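Local coordinates for protein amidase, hydantoinase/carbamoylase family (Paraburkholderia phymatum, PDB 6C0D) that probably hydrolyses N-carbamoyl-L-amino acids, as a zinc-binding, homodimeric amidase of the peptidase M20 family, at residues Y192-I197 / H367-I372; A83-S88 / A129-E134; T337-L342 / H375-M380; V212-V217 / H360-A365. One frame throughout, in Å; residues are numbered along the deposited sequence.

In the fold
Contacts 1, 2 and 3 are largely buried in the zinc-binding part of the M20 fold, whereas contact 4 is partly buried and reaches the second subunit at one end. Strand 189-198 of contact 1 has strand 83-88 of contact 2 as one neighbour and strand 378-384 of contact 3 as another; the latter also pairs with strand 210-227 of contact 4. Contacts 2 and 4 are parallel strand pairs held by backbone bonds, the second interrupted by a bulge. Contact 3 sets a capped helix start against a strand through apolar groups and one backbone bond. Contact 1 mixes an apolar end, Tyr192 on Ile372, with carboxylates, histidines, water and the zinc ion.

Contact 1: Y192-I197 / H367-I372; sequences YLEPHI and HDAQVI. With ZN (zinc ion), chain B.
Tyr192, Glu194 and His196 point from a strand of the M20 zinc-hydrolase domain toward His367-Ile372, whose short helix runs nearly antiparallel to that strand. Tyr192 keeps CG anti to its backbone N (chi1 173°), and Ile372 follows the side chain outward. Tyr192 CB and CG lie against Ile372 CG2, Tyr192 CD1 touches both Ile372 CG2 and Ile372 CD1, and Tyr192 CZ comes 3.7 Å from Ile372 CD1. That last methyl sits over the ring centre in a CH-pi contact, the two side chains crossing at about a right angle, while Ala369 CB lies at the ring edge, in its plane. At the tip, OH donates to Glu194 OE1 at 2.8 Å, arriving from above the carboxylate plane. A water donates to both Glu194 OE2 and Asp368 OD2 and accepts from Asp368 N, bridging two like charges; Asp368 OD1 is held by Ser144. Farther along, His367 turns its edge to the face of His196, centroids 4.3 Å apart and planes at 57°. His196 NE2 binds the zinc ion, together with His89, Asp100 and water, and one zinc-bound water lies 2.7 Å from His367 ND1. His196 ND1 donates within the ring plane to a lone pair of Ile197 O, 2.8 Å away.

Contact 2: A83-S88 / A129-E134; sequences ALVIGS and ASWIDE
Gly87 pairs with Ala129 and Ser88 with Ser130 in two parallel bridges, their CA atoms 4.5 Å and 5.3 Å apart. Three backbone bonds form the ladder: Ala129 N gives to Ile86 O, Ser88 N to Ala129 O at 3.2 Å, and Trp131 N to Ser88 O at 2.9 Å. Ser88 O also takes a CA-H contact from Ser130 CA, and Gly87 CA comes within 3.2 Å of Ala129 O, a close approach of the two strands, possible because Gly87 has no CB, which here would clash with Ala129 O. The pair joins the two strands of the beta-alpha-beta unit of strand 83-88, helix 102-117 and strand 125-130 in the zinc-binding domain; strand 83-88 leads directly into the zinc ligand His89. Past the bridges Trp131 sets CG anti to its carbonyl carbon, beside N (chi1 -45°), and the indole lies over the methyl of Ala129, which is 3.4 Å from the ring plane and offset toward the rim. Indole CD1 reaches Ser88 O at 3.3 Å, and Trp131 CZ2 approaches Val85 CG1 at 4.2 Å. Trp131 NE1 is hydrogen-bonded to Tyr192 OH. On the Ser130 face of the strands, Ser88 OG bonds to Glu194 OE2, while Ser130 OG pairs with Ser90 OG.

Contact 3: T337-L342 / H375-M380; sequences TMDAAL and HIPACM
Met338 and Asp339 reach the 375-380 segment through different first torsions: Met338 CG lies beside its backbone N, anti to the carbonyl carbon (chi1 -59°), whereas Asp339 CG is anti to the backbone N (chi1 -174°). The bend at chi2 of Met338 sets its SD against strand 378-380, 3.8 Å from Cys379 CA and 4.0 Å from Met380 CG. Asp339 instead lies side by side with Pro377, pointing the same way, its OD1 3.6 Å from Pro377 CB. Its backbone N donates to Ala378 O at 2.8 Å, nearly along the C=O axis, the one clear hydrogen bond between the segments. The other carboxylate oxygen, OD2, uses its anti lone pair to accept from Leu342 N at 3.0 Å, so one residue both ties the loop to the strand and caps the helix. Leu342 then bridges two residues: its CD1 rests on Pro377, 3.7 Å from CB, and its CB meets Cys379 CB at 3.7 Å. Cys379 SG also packs on Leu342 CB. Strand 378-384 runs on between strands 189-198 and 210-227, where Met380 touches the zinc ligand His196. Asp339 is thus a classical N-cap, starting helix 340-353 against a strand of the alpha/beta zinc-binding domain.

Contact 4: V212-V217 / H360-A365; sequences VVTTIV and HMPSGA
His360, Ser363 and Val212 give up the most surface in this parallel strand pair. His360 and Val212 lie side by side, pointing the same way, with imidazole CD2 3.9 Å from Val212 CG1; Thr214 crosses His360 at about a right angle and sets CG2 3.8 Å from its CB. Between the strands Met361 N donates to Val212 O, and Thr214 N returns a bond of 2.9 Å to Met361 O. At Thr214 the backbone takes up helix-like angles (phi -82°, psi -50°), and the register slips by one residue, a beta bulge. Ser363 picks up the pairing beyond it: its N gives to Thr215 O at 2.9 Å and its O accepts from Val217 N at 3.1 Å. Its CB packs on Val213 CG1 at 3.9 Å. With OG anti to the backbone N (chi1 171°), the hydroxyl donates to Ala365 O at 2.8 Å, and it has a weak bond with His367. Ile216 CG2 also leans on Ala365 O, and Ala365 packs on Thr235 of the second subunit. Helix 340-353 lies against Val212 and His360 through Gln343, strand 378-384 borders Val213 through Met380 and Phe382, and helix 368-372 meets Ile216 with Ala369 and Gln370.

Contact 1: Y192-I197 / H367-I372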
loop_
_atom_site.group_PDB
_atom_site.type_symbol
_atom_site.label_atom_id
_atom_site.label_comp_id
_atom_site.label_asym_id
_atom_site.label_seq_id
_atom_site.Cartn_x
_atom_site.Cartn_y
_atom_site.Cartn_z
ATOM N N TYR A 192 41.307 5.537 -12.926
ATOM C CA TYR A 192 40.091 5.052 -13.579
ATOM C C TYR A 192 39.166 6.236 -13.846
ATOM O O TYR A 192 38.940 7.054 -12.949
ATOM C CB TYR A 192 39.382 4.006 -12.695
ATOM C CG TYR A 192 38.024 3.561 -13.211
ATOM C CD1 TYR A 192 36.852 3.919 -12.552
ATOM C CD2 TYR A 192 37.923 2.778 -14.354
ATOM C CE1 TYR A 192 35.599 3.502 -13.031
ATOM C CE2 TYR A 192 36.691 2.377 -14.852
ATOM C CZ TYR A 192 35.533 2.736 -14.172
ATOM O OH TYR A 192 34.319 2.303 -14.647
ATOM N N LEU A 193 38.638 6.337 -15.071
ATOM C CA LEU A 193 37.672 7.380 -15.426
ATOM C C LEU A 193 36.389 6.718 -15.922
ATOM O O LEU A 193 36.439 5.907 -16.854
ATOM C CB LEU A 193 38.259 8.287 -16.519
ATOM C CG LEU A 193 37.294 9.177 -17.334
ATOM C CD1 LEU A 193 36.518 10.152 -16.451
ATOM C CD2 LEU A 193 38.065 9.911 -18.440
ATOM N N GLU A 194 35.248 7.051 -15.310
ATOM C CA GLU A 194 33.953 6.538 -15.776
ATOM C C GLU A 194 33.042 7.678 -16.215
ATOM O O GLU A 194 32.407 8.333 -15.368
ATOM C CB GLU A 194 33.254 5.701 -14.692
ATOM C CG GLU A 194 31.916 5.134 -15.228
ATOM C CD GLU A 194 31.372 3.971 -14.415
ATOM O OE1 GLU A 194 32.041 3.526 -13.455
ATOM O OE2 GLU A 194 30.264 3.498 -14.759
ATOM N N PRO A 195 32.892 7.929 -17.515
ATOM C CA PRO A 195 31.845 8.862 -17.961
ATOM C C PRO A 195 30.484 8.195 -17.825
ATOM O O PRO A 195 30.355 6.983 -17.995
ATOM C CB PRO A 195 32.181 9.108 -19.442
ATOM C CG PRO A 195 33.604 8.492 -19.653
ATOM C CD PRO A 195 33.644 7.365 -18.647
ATOM N N HIS A 196 29.459 8.992 -17.525
ATOM C CA HIS A 196 28.113 8.427 -17.372
ATOM C C HIS A 196 27.075 9.517 -17.629
ATOM O O HIS A 196 27.333 10.694 -17.377
ATOM C CB HIS A 196 27.959 7.845 -15.951
ATOM C CG HIS A 196 26.907 6.783 -15.818
ATOM N ND1 HIS A 196 25.561 7.070 -15.777
ATOM C CD2 HIS A 196 27.010 5.439 -15.672
ATOM C CE1 HIS A 196 24.874 5.948 -15.638
ATOM N NE2 HIS A 196 25.729 4.946 -15.577
ATOM N N ILE A 197 25.875 9.124 -18.093
ATOM C CA ILE A 197 24.787 10.087 -18.182
ATOM C C ILE A 197 24.239 10.359 -16.786
ATOM O O ILE A 197 24.412 9.568 -15.851
ATOM C CB ILE A 197 23.655 9.588 -19.103
ATOM C CG1 ILE A 197 23.077 8.284 -18.527
ATOM C CG2 ILE A 197 24.140 9.399 -20.514
ATOM C CD1 ILE A 197 21.668 7.968 -19.017
ATOM N N HIS A 367 27.560 3.312 -8.944
ATOM C CA HIS A 367 28.274 3.023 -10.187
ATOM C C HIS A 367 29.452 2.114 -9.873
ATOM O O HIS A 367 29.896 2.035 -8.731
ATOM C CB HIS A 367 28.827 4.285 -10.867
ATOM C CG HIS A 367 27.785 5.317 -11.158
ATOM N ND1 HIS A 367 26.875 5.175 -12.181
ATOM C CD2 HIS A 367 27.497 6.497 -10.553
ATOM C CE1 HIS A 367 26.064 6.221 -12.194
ATOM N NE2 HIS A 367 26.426 7.042 -11.223
ATOM N N ASP A 368 29.964 1.442 -10.909
ATOM C CA ASP A 368 31.197 0.667 -10.753
ATOM C C ASP A 368 32.323 1.502 -10.148
ATOM O O ASP A 368 33.173 0.966 -9.428
ATOM C CB ASP A 368 31.648 0.110 -12.103
ATOM C CG ASP A 368 30.743 -1.003 -12.595
ATOM O OD1 ASP A 368 30.590 -1.997 -11.866
ATOM O OD2 ASP A 368 30.175 -0.861 -13.699
ATOM N N ALA A 369 32.347 2.807 -10.423
ATOM C CA ALA A 369 33.412 3.658 -9.894
ATOM C C ALA A 369 33.464 3.631 -8.371
ATOM O O ALA A 369 34.529 3.854 -7.785
ATOM C CB ALA A 369 33.228 5.100 -10.375
ATOM N N GLN A 370 32.331 3.390 -7.704
ATOM C CA GLN A 370 32.381 3.361 -6.247
ATOM C C GLN A 370 33.168 2.153 -5.745
ATOM O O GLN A 370 33.747 2.203 -4.651
ATOM C CB GLN A 370 30.966 3.362 -5.659
ATOM C CG GLN A 370 30.304 2.025 -5.622
ATOM C CD GLN A 370 28.834 2.145 -5.293
ATOM O OE1 GLN A 370 28.217 3.155 -5.609
ATOM N NE2 GLN A 370 28.270 1.119 -4.659
ATOM N N VAL A 371 33.173 1.061 -6.511
ATOM C CA VAL A 371 33.968 -0.114 -6.159
ATOM C C VAL A 371 35.442 0.126 -6.483
ATOM O O VAL A 371 36.335 -0.167 -5.675
ATOM C CB VAL A 371 33.425 -1.352 -6.899
ATOM C CG1 VAL A 371 34.379 -2.557 -6.769
ATOM C CG2 VAL A 371 32.019 -1.709 -6.389
ATOM N N ILE A 372 35.712 0.639 -7.677
ATOM C CA ILE A 372 37.097 0.779 -8.130
ATOM C C ILE A 372 37.826 1.848 -7.319
ATOM O O ILE A 372 39.014 1.700 -7.003
ATOM C CB ILE A 372 37.109 1.062 -9.642
ATOM C CG1 ILE A 372 36.673 -0.211 -10.380
ATOM C CG2 ILE A 372 38.515 1.526 -10.123
ATOM C CD1 ILE A 372 36.132 0.047 -11.753
HETATM ZN ZN ZN B . 25.043 2.930 -15.274
HETATM O O HOH W 1 29.041 1.591 -13.632
HETATM O O HOH W 2 26.567 2.956 -13.612
HETATM O O HOH W 3 23.502 2.623 -13.866
#

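Contact 2: A83-S88 / A129-E134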
loop_
_atom_site.group_PDB
_atom_site.type_symbol
_atom_site.label_atom_id
_atom_site.label_comp_id
_atom_site.label_asym_id
_atom_site.label_seq_id
_atom_site.Cartn_x
_atom_site.Cartn_y
_atom_site.Cartn_z
ATOM N N ALA A 83 49.003 3.065 -16.836
ATOM C CA ALA A 83 47.799 3.019 -17.652
ATOM C C ALA A 83 46.647 3.746 -16.971
ATOM O O ALA A 83 46.499 3.724 -15.745
ATOM C CB ALA A 83 47.381 1.567 -17.939
ATOM N N LEU A 84 45.837 4.384 -17.797
ATOM C CA LEU A 84 44.540 4.908 -17.410
ATOM C C LEU A 84 43.469 3.947 -17.918
ATOM O O LEU A 84 43.461 3.606 -19.099
ATOM C CB LEU A 84 44.345 6.301 -18.019
ATOM C CG LEU A 84 42.913 6.876 -17.994
ATOM C CD1 LEU A 84 42.515 7.140 -16.558
ATOM C CD2 LEU A 84 42.912 8.177 -18.799
ATOM N N VAL A 85 42.561 3.526 -17.039
ATOM C CA VAL A 85 41.444 2.654 -17.410
ATOM C C VAL A 85 40.201 3.524 -17.576
ATOM O O VAL A 85 39.883 4.322 -16.687
ATOM C CB VAL A 85 41.204 1.571 -16.339
ATOM C CG1 VAL A 85 40.063 0.618 -16.756
ATOM C CG2 VAL A 85 42.490 0.785 -16.025
ATOM N N ILE A 86 39.513 3.402 -18.711
ATOM C CA ILE A 86 38.280 4.156 -18.944
ATOM C C ILE A 86 37.182 3.155 -19.246
ATOM O O ILE A 86 37.358 2.280 -20.101
ATOM C CB ILE A 86 38.413 5.155 -20.113
ATOM C CG1 ILE A 86 39.700 5.972 -19.976
ATOM C CG2 ILE A 86 37.146 6.044 -20.181
ATOM C CD1 ILE A 86 39.973 6.876 -21.176
ATOM N N GLY A 87 36.046 3.283 -18.576
ATOM C CA GLY A 87 34.994 2.344 -18.910
ATOM C C GLY A 87 33.704 2.623 -18.181
ATOM O O GLY A 87 33.518 3.678 -17.582
ATOM N N SER A 88 32.804 1.651 -18.273
ATOM C CA SER A 88 31.523 1.671 -17.584
ATOM C C SER A 88 30.945 0.273 -17.723
ATOM O O SER A 88 31.708 -0.698 -17.670
ATOM C CB SER A 88 30.589 2.740 -18.164
ATOM O OG SER A 88 29.460 2.919 -17.329
ATOM N N ALA A 129 37.086 -0.752 -20.565
ATOM C CA ALA A 129 36.362 -1.821 -19.879
ATOM C C ALA A 129 34.849 -1.688 -19.994
ATOM O O ALA A 129 34.303 -0.580 -19.925
ATOM C CB ALA A 129 36.716 -1.865 -18.389
ATOM N N SER A 130 34.178 -2.836 -20.131
ATOM C CA SER A 130 32.748 -2.970 -19.841
ATOM C C SER A 130 32.611 -3.996 -18.719
ATOM O O SER A 130 32.699 -5.205 -18.968
ATOM C CB SER A 130 31.946 -3.394 -21.073
ATOM O OG SER A 130 30.595 -3.662 -20.710
ATOM N N TRP A 131 32.411 -3.519 -17.489
ATOM C CA TRP A 131 32.295 -4.423 -16.347
ATOM C C TRP A 131 30.969 -5.164 -16.395
ATOM O O TRP A 131 29.914 -4.543 -16.544
ATOM C CB TRP A 131 32.384 -3.645 -15.035
ATOM C CG TRP A 131 33.483 -2.635 -14.985
ATOM C CD1 TRP A 131 33.349 -1.271 -14.919
ATOM C CD2 TRP A 131 34.891 -2.900 -15.010
ATOM N NE1 TRP A 131 34.593 -0.678 -14.880
ATOM C CE2 TRP A 131 35.555 -1.652 -14.945
ATOM C CE3 TRP A 131 35.658 -4.076 -15.070
ATOM C CZ2 TRP A 131 36.943 -1.544 -14.936
ATOM C CZ3 TRP A 131 37.043 -3.968 -15.079
ATOM C CH2 TRP A 131 37.671 -2.711 -15.010
ATOM N N ILE A 132 31.008 -6.490 -16.225
ATOM C CA ILE A 132 29.784 -7.289 -16.304
ATOM C C ILE A 132 28.858 -6.961 -15.134
ATOM O O ILE A 132 29.305 -6.719 -14.006
ATOM C CB ILE A 132 30.123 -8.798 -16.343
ATOM C CG1 ILE A 132 28.873 -9.655 -16.596
ATOM C CG2 ILE A 132 30.778 -9.249 -15.029
ATOM C CD1 ILE A 132 28.251 -9.445 -17.970
ATOM N N ASP A 133 27.551 -6.928 -15.417
ATOM C CA ASP A 133 26.476 -6.969 -14.415
ATOM C C ASP A 133 26.564 -5.860 -13.367
ATOM O O ASP A 133 26.339 -6.083 -12.174
ATOM C CB ASP A 133 26.393 -8.339 -13.730
ATOM C CG ASP A 133 24.962 -8.695 -13.340
ATOM O OD1 ASP A 133 24.041 -8.123 -13.967
ATOM O OD2 ASP A 133 24.746 -9.522 -12.418
ATOM N N GLU A 134 26.812 -4.637 -13.825
ATOM C CA GLU A 134 26.639 -3.502 -12.926
ATOM C C GLU A 134 25.205 -3.436 -12.407
ATOM O O GLU A 134 24.974 -3.063 -11.254
ATOM C CB GLU A 134 27.016 -2.204 -13.640
ATOM C CG GLU A 134 27.021 -0.963 -12.766
ATOM C CD GLU A 134 25.643 -0.340 -12.613
ATOM O OE1 GLU A 134 24.737 -0.655 -13.422
ATOM O OE2 GLU A 134 25.463 0.449 -11.663
#

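Contact 3: T337-L342 / H375-M380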
loop_
_atom_site.group_PDB
_atom_site.type_symbol
_atom_site.label_atom_id
_atom_site.label_comp_id
_atom_site.label_asym_id
_atom_site.label_seq_id
_atom_site.Cartn_x
_atom_site.Cartn_y
_atom_site.Cartn_z
ATOM N N THR A 337 34.482 9.113 -2.111
ATOM C CA THR A 337 34.924 10.328 -2.791
ATOM C C THR A 337 35.671 9.979 -4.069
ATOM O O THR A 337 36.383 8.974 -4.140
ATOM C CB THR A 337 35.836 11.161 -1.889
ATOM O OG1 THR A 337 37.025 10.417 -1.644
ATOM C CG2 THR A 337 35.165 11.439 -0.555
ATOM N N MET A 338 35.517 10.830 -5.081
ATOM C CA MET A 338 36.333 10.696 -6.274
ATOM C C MET A 338 37.673 11.381 -6.041
ATOM O O MET A 338 37.771 12.343 -5.272
ATOM C CB MET A 338 35.623 11.302 -7.489
ATOM C CG MET A 338 34.248 10.651 -7.784
ATOM S SD MET A 338 34.344 8.958 -8.364
ATOM C CE MET A 338 34.183 7.990 -6.815
ATOM N N ASP A 339 38.711 10.868 -6.702
ATOM C CA ASP A 339 40.068 11.362 -6.458
ATOM C C ASP A 339 40.154 12.861 -6.726
ATOM O O ASP A 339 39.713 13.331 -7.776
ATOM C CB ASP A 339 41.057 10.623 -7.365
ATOM C CG ASP A 339 42.489 10.987 -7.056
ATOM O OD1 ASP A 339 43.069 10.361 -6.144
ATOM O OD2 ASP A 339 43.006 11.916 -7.715
ATOM N N ALA A 340 40.719 13.619 -5.770
ATOM C CA ALA A 340 40.700 15.082 -5.906
ATOM C C ALA A 340 41.540 15.574 -7.089
ATOM O O ALA A 340 41.140 16.510 -7.802
ATOM C CB ALA A 340 41.191 15.730 -4.614
ATOM N N ALA A 341 42.720 14.991 -7.310
ATOM C CA ALA A 341 43.521 15.449 -8.448
ATOM C C ALA A 341 42.869 15.072 -9.784
ATOM O O ALA A 341 42.890 15.869 -10.732
ATOM C CB ALA A 341 44.966 14.897 -8.337
ATOM N N LEU A 342 42.268 13.879 -9.883
ATOM C CA LEU A 342 41.555 13.522 -11.113
ATOM C C LEU A 342 40.384 14.466 -11.360
ATOM O O LEU A 342 40.160 14.908 -12.493
ATOM C CB LEU A 342 41.055 12.073 -11.051
ATOM C CG LEU A 342 42.149 10.965 -11.014
ATOM C CD1 LEU A 342 41.484 9.610 -11.060
ATOM C CD2 LEU A 342 43.166 11.083 -12.163
ATOM N N HIS A 375 40.305 1.243 -4.474
ATOM C CA HIS A 375 41.566 0.567 -4.770
ATOM C C HIS A 375 42.551 1.411 -5.555
ATOM O O HIS A 375 43.757 1.311 -5.320
ATOM C CB HIS A 375 41.293 -0.730 -5.539
ATOM C CG HIS A 375 40.495 -1.716 -4.750
ATOM N ND1 HIS A 375 41.075 -2.727 -4.017
ATOM C CD2 HIS A 375 39.160 -1.814 -4.542
ATOM C CE1 HIS A 375 40.130 -3.419 -3.403
ATOM N NE2 HIS A 375 38.961 -2.882 -3.702
ATOM N N ILE A 376 42.077 2.205 -6.511
ATOM C CA ILE A 376 42.928 3.129 -7.255
ATOM C C ILE A 376 42.180 4.443 -7.424
ATOM O O ILE A 376 40.948 4.496 -7.283
ATOM C CB ILE A 376 43.326 2.571 -8.641
ATOM C CG1 ILE A 376 42.079 2.334 -9.504
ATOM C CG2 ILE A 376 44.224 1.310 -8.514
ATOM C CD1 ILE A 376 42.437 2.043 -10.961
ATOM N N PRO A 377 42.908 5.525 -7.719
ATOM C CA PRO A 377 42.251 6.813 -8.000
ATOM C C PRO A 377 41.178 6.677 -9.069
ATOM O O PRO A 377 41.441 6.182 -10.160
ATOM C CB PRO A 377 43.412 7.687 -8.497
ATOM C CG PRO A 377 44.621 7.148 -7.736
ATOM C CD PRO A 377 44.390 5.652 -7.700
ATOM N N ALA A 378 39.964 7.158 -8.768
ATOM C CA ALA A 378 38.852 7.081 -9.713
ATOM C C ALA A 378 38.162 8.436 -9.840
ATOM O O ALA A 378 38.208 9.265 -8.927
ATOM C CB ALA A 378 37.822 6.033 -9.262
ATOM N N CYS A 379 37.502 8.650 -10.984
ATOM C CA CYS A 379 36.716 9.865 -11.166
ATOM C C CYS A 379 35.569 9.578 -12.127
ATOM O O CYS A 379 35.565 8.570 -12.843
ATOM C CB CYS A 379 37.590 11.024 -11.674
ATOM S SG CYS A 379 38.262 10.719 -13.320
ATOM N N MET A 380 34.552 10.440 -12.082
ATOM C CA MET A 380 33.424 10.333 -13.003
ATOM C C MET A 380 33.127 11.676 -13.654
ATOM O O MET A 380 33.306 12.734 -13.048
ATOM C CB MET A 380 32.143 9.846 -12.291
ATOM C CG MET A 380 32.272 8.430 -11.751
ATOM S SD MET A 380 30.638 7.784 -11.256
ATOM C CE MET A 380 29.908 7.392 -12.857
#

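Contact 4: V212-V217 / H360-A365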
loop_
_atom_site.group_PDB
_atom_site.type_symbol
_atom_site.label_atom_id
_atom_site.label_comp_id
_atom_site.label_asym_id
_atom_site.label_seq_id
_atom_site.Cartn_x
_atom_site.Cartn_y
_atom_site.Cartn_z
ATOM N N VAL A 212 31.256 17.399 -12.987
ATOM C CA VAL A 212 32.454 16.763 -12.428
ATOM C C VAL A 212 32.049 16.180 -11.084
ATOM O O VAL A 212 31.710 16.932 -10.169
ATOM C CB VAL A 212 33.595 17.773 -12.257
ATOM C CG1 VAL A 212 34.819 17.092 -11.569
ATOM C CG2 VAL A 212 33.997 18.373 -13.623
ATOM N N VAL A 213 32.104 14.860 -10.947
ATOM C CA VAL A 213 31.534 14.200 -9.765
ATOM C C VAL A 213 32.477 14.321 -8.566
ATOM O O VAL A 213 33.664 13.967 -8.636
ATOM C CB VAL A 213 31.194 12.739 -10.087
ATOM C CG1 VAL A 213 30.744 11.982 -8.821
ATOM C CG2 VAL A 213 30.055 12.685 -11.161
ATOM N N THR A 214 31.950 14.840 -7.454
ATOM C CA THR A 214 32.742 14.982 -6.227
ATOM C C THR A 214 32.791 13.679 -5.444
ATOM O O THR A 214 33.865 13.230 -5.011
ATOM C CB THR A 214 32.121 16.073 -5.351
ATOM O OG1 THR A 214 30.721 15.783 -5.194
ATOM C CG2 THR A 214 32.281 17.431 -6.019
ATOM N N THR A 215 31.620 13.086 -5.226
ATOM C CA THR A 215 31.431 11.988 -4.289
ATOM C C THR A 215 30.247 11.176 -4.781
ATOM O O THR A 215 29.257 11.751 -5.249
ATOM C CB THR A 215 31.117 12.515 -2.879
ATOM O OG1 THR A 215 32.146 13.408 -2.455
ATOM C CG2 THR A 215 30.995 11.371 -1.872
ATOM N N ILE A 216 30.345 9.858 -4.675
ATOM C CA ILE A 216 29.193 8.978 -4.856
ATOM C C ILE A 216 28.515 8.805 -3.497
ATOM O O ILE A 216 29.165 8.418 -2.520
ATOM C CB ILE A 216 29.632 7.634 -5.453
ATOM C CG1 ILE A 216 30.254 7.881 -6.840
ATOM C CG2 ILE A 216 28.462 6.655 -5.537
ATOM C CD1 ILE A 216 30.870 6.623 -7.459
ATOM N N VAL A 217 27.217 9.125 -3.418
ATOM C CA VAL A 217 26.573 9.255 -2.106
ATOM C C VAL A 217 26.511 7.898 -1.416
ATOM O O VAL A 217 26.466 6.842 -2.060
ATOM C CB VAL A 217 25.155 9.855 -2.229
ATOM C CG1 VAL A 217 25.217 11.309 -2.748
ATOM C CG2 VAL A 217 24.306 8.970 -3.137
ATOM N N HIS A 360 30.653 21.144 -10.446
ATOM C CA HIS A 360 30.846 20.025 -9.529
ATOM C C HIS A 360 29.498 19.580 -8.970
ATOM O O HIS A 360 28.592 20.394 -8.748
ATOM C CB HIS A 360 31.742 20.419 -8.348
ATOM C CG HIS A 360 33.187 20.593 -8.700
ATOM N ND1 HIS A 360 33.742 21.822 -8.973
ATOM C CD2 HIS A 360 34.200 19.694 -8.769
ATOM C CE1 HIS A 360 35.032 21.674 -9.225
ATOM N NE2 HIS A 360 35.337 20.391 -9.107
ATOM N N MET A 361 29.386 18.280 -8.694
ATOM C CA MET A 361 28.130 17.749 -8.155
ATOM C C MET A 361 28.358 16.339 -7.637
ATOM O O MET A 361 29.228 15.630 -8.148
ATOM C CB MET A 361 27.040 17.717 -9.242
ATOM C CG MET A 361 27.513 16.907 -10.470
ATOM S SD MET A 361 26.291 16.960 -11.827
ATOM C CE MET A 361 24.984 15.953 -11.133
ATOM N N PRO A 362 27.595 15.893 -6.646
ATOM C CA PRO A 362 27.664 14.486 -6.249
ATOM C C PRO A 362 26.935 13.617 -7.259
ATOM O O PRO A 362 26.104 14.096 -8.046
ATOM C CB PRO A 362 26.947 14.471 -4.895
ATOM C CG PRO A 362 25.873 15.558 -5.080
ATOM C CD PRO A 362 26.584 16.643 -5.871
ATOM N N SER A 363 27.248 12.320 -7.216
ATOM C CA SER A 363 26.457 11.310 -7.905
ATOM C C SER A 363 25.438 10.728 -6.935
ATOM O O SER A 363 25.812 10.067 -5.958
ATOM C CB SER A 363 27.330 10.190 -8.472
ATOM O OG SER A 363 26.490 9.136 -8.936
ATOM N N GLY A 364 24.148 10.937 -7.219
ATOM C CA GLY A 364 23.130 10.375 -6.350
ATOM C C GLY A 364 22.872 8.899 -6.560
ATOM O O GLY A 364 22.113 8.296 -5.792
ATOM N N ALA A 365 23.485 8.307 -7.584
ATOM C CA ALA A 365 23.304 6.899 -7.916
ATOM C C ALA A 365 24.626 6.153 -7.765
ATOM O O ALA A 365 25.694 6.756 -7.801
ATOM C CB ALA A 365 22.796 6.730 -9.355
#